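Local structure of 11S globulin (Wrightia tinctoria, 5WXU) at the interface of chains A and B. The protein binds the plant hormone auxin (indole-3-acetic acid) and probably serves as a hexameric seed storage globulin of the cupin family. Coordinates in Å, arbitrary orientation; residue numbers count along the deposited sequence, not the author numbering. Chains: chain A/B, 11S globulin.

The interface of chains A and B. Residues chain A 429-431, 449; chain B 143, 146-148.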
loop_
_atom_site.group_PDB
_atom_site.type_symbol
_atom_site.label_atom_id
_atom_site.label_comp_id
_atom_site.label_asym_id
_atom_site.label_seq_id
_atom_site.Cartn_x
_atom_site.Cartn_y
_atom_site.Cartn_z
ATOM N N VAL A 429 -20.671 20.728 -15.990
ATOM C CA VAL A 429 -20.176 21.998 -16.376
ATOM C C VAL A 429 -21.370 22.921 -16.283
ATOM O O VAL A 429 -22.479 22.528 -16.620
ATOM C CB VAL A 429 -19.583 21.917 -17.783
ATOM C CG1 VAL A 429 -19.219 23.276 -18.319
ATOM C CG2 VAL A 429 -18.295 21.126 -17.731
ATOM N N PRO A 430 -21.184 24.116 -15.694
ATOM C CA PRO A 430 -22.289 25.083 -15.675
ATOM C C PRO A 430 -22.952 25.397 -17.003
ATOM O O PRO A 430 -22.319 25.553 -18.041
ATOM C CB PRO A 430 -21.628 26.359 -15.151
ATOM C CG PRO A 430 -20.443 25.842 -14.290
ATOM C CD PRO A 430 -19.939 24.663 -15.098
ATOM N N LEU A 431 -24.267 25.445 -16.979
ATOM C CA LEU A 431 -25.035 25.809 -18.197
ATOM C C LEU A 431 -24.467 26.986 -18.950
ATOM O O LEU A 431 -24.419 26.969 -20.187
ATOM C CB LEU A 431 -26.445 26.186 -17.813
ATOM C CG LEU A 431 -27.691 25.352 -17.968
ATOM C CD1 LEU A 431 -28.767 26.397 -18.336
ATOM C CD2 LEU A 431 -27.671 24.260 -19.012
ATOM N N LYS A 449 -28.224 19.253 -21.614
ATOM C CA LYS A 449 -27.962 18.557 -20.343
ATOM C C LYS A 449 -28.876 17.407 -20.061
ATOM O O LYS A 449 -28.396 16.361 -19.554
ATOM C CB LYS A 449 -27.987 19.471 -19.121
ATOM C CG LYS A 449 -26.759 20.350 -18.993
ATOM C CD LYS A 449 -26.646 20.909 -17.586
ATOM C CE LYS A 449 -25.360 21.687 -17.448
ATOM N NZ LYS A 449 -25.100 22.039 -16.048
ATOM N N THR B 143 -30.790 31.285 -15.670
ATOM C CA THR B 143 -29.585 30.449 -15.753
ATOM C C THR B 143 -28.938 30.195 -14.401
ATOM O O THR B 143 -28.029 29.362 -14.321
ATOM C CB THR B 143 -28.520 31.077 -16.674
ATOM O OG1 THR B 143 -27.428 30.163 -16.890
ATOM C CG2 THR B 143 -27.983 32.299 -16.038
ATOM N N ASP B 146 -29.718 25.670 -11.931
ATOM C CA ASP B 146 -28.705 24.770 -12.598
ATOM C C ASP B 146 -28.060 23.918 -11.508
ATOM O O ASP B 146 -28.215 24.194 -10.323
ATOM C CB ASP B 146 -27.590 25.604 -13.232
ATOM C CG ASP B 146 -26.657 24.797 -14.167
ATOM O OD1 ASP B 146 -27.036 23.665 -14.586
ATOM O OD2 ASP B 146 -25.603 25.353 -14.509
ATOM N N GLN B 147 -27.455 22.823 -11.919
ATOM C CA GLN B 147 -26.674 22.027 -10.972
ATOM C C GLN B 147 -25.414 21.717 -11.740
ATOM O O GLN B 147 -25.504 21.322 -12.895
ATOM C CB GLN B 147 -27.390 20.738 -10.656
ATOM C CG GLN B 147 -28.638 20.862 -9.824
ATOM C CD GLN B 147 -29.500 19.644 -10.016
ATOM O OE1 GLN B 147 -28.997 18.533 -10.305
ATOM N NE2 GLN B 147 -30.809 19.845 -9.945
ATOM N N HIS B 148 -24.272 21.841 -11.105
ATOM C CA HIS B 148 -23.025 21.467 -11.727
ATOM C C HIS B 148 -22.025 20.937 -10.681
ATOM O O HIS B 148 -22.322 20.994 -9.506
ATOM C CB HIS B 148 -22.445 22.608 -12.619
ATOM C CG HIS B 148 -22.271 23.922 -11.941
ATOM N ND1 HIS B 148 -21.287 24.144 -11.007
ATOM C CD2 HIS B 148 -22.951 25.096 -12.075
ATOM C CE1 HIS B 148 -21.377 25.401 -10.575
ATOM N NE2 HIS B 148 -22.366 26.003 -11.218
#
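Strand B:146-148 of the N-terminal cupin domain docks on the start of helix A:431-438 and on helix A:442-450, both near the C-terminal end of the neighbouring subunit, forming part of a subunit interface in the 11S globulin hexamer. The carboxylate of B:Asp146 is gripped through both oxygens. OD2 of B:Asp146 accepts the backbone N of A:Leu431 at 2.8 Å; the angle of 164° at the hydrogen shows a nearly straight bond, although the donor lies 27° out of the carboxylate plane on the syn side. Because A:Leu431 is the first residue of its helix, the carboxylate caps that end, where the helix dipole would probably help to stabilise a negative charge. The other oxygen, OD1 of B:Asp146, offers its syn lone pair to the ammonium NZ of A:Lys449 at 2.9 Å, a salt bridge between side chains that meet at about a right angle. B:Asp146 reaches both donors with CG anti to its own amide nitrogen (chi1 -169°). With an alanine in place of this aspartate, both acceptors are gone, which would probably leave the ammonium of A:Lys449 without its charge partner across the interface and the start of helix A:431-438 uncapped by this strand. A:Lys449, its chain extended beyond CG, is also anchored within its own subunit: NZ donates to the carbonyl O of A:Val429 at 2.7 Å, thereby tying helix A:442-450 to the segment leading into helix A:431-438. A weak bond from NZ to O of B:Gln147 adds a further, minor link. Beside this polar centre, A:Pro430 presses CG over the middle of one face of the B:His148 imidazole, 3.5 Å from the ring centroid, a CH-pi contact. OD2 of B:Asp146 lies in plane at the edge of that ring, and the nearest carbon pair across this contact is A:Pro430 CG to B:His148 CD2, 3.4 Å.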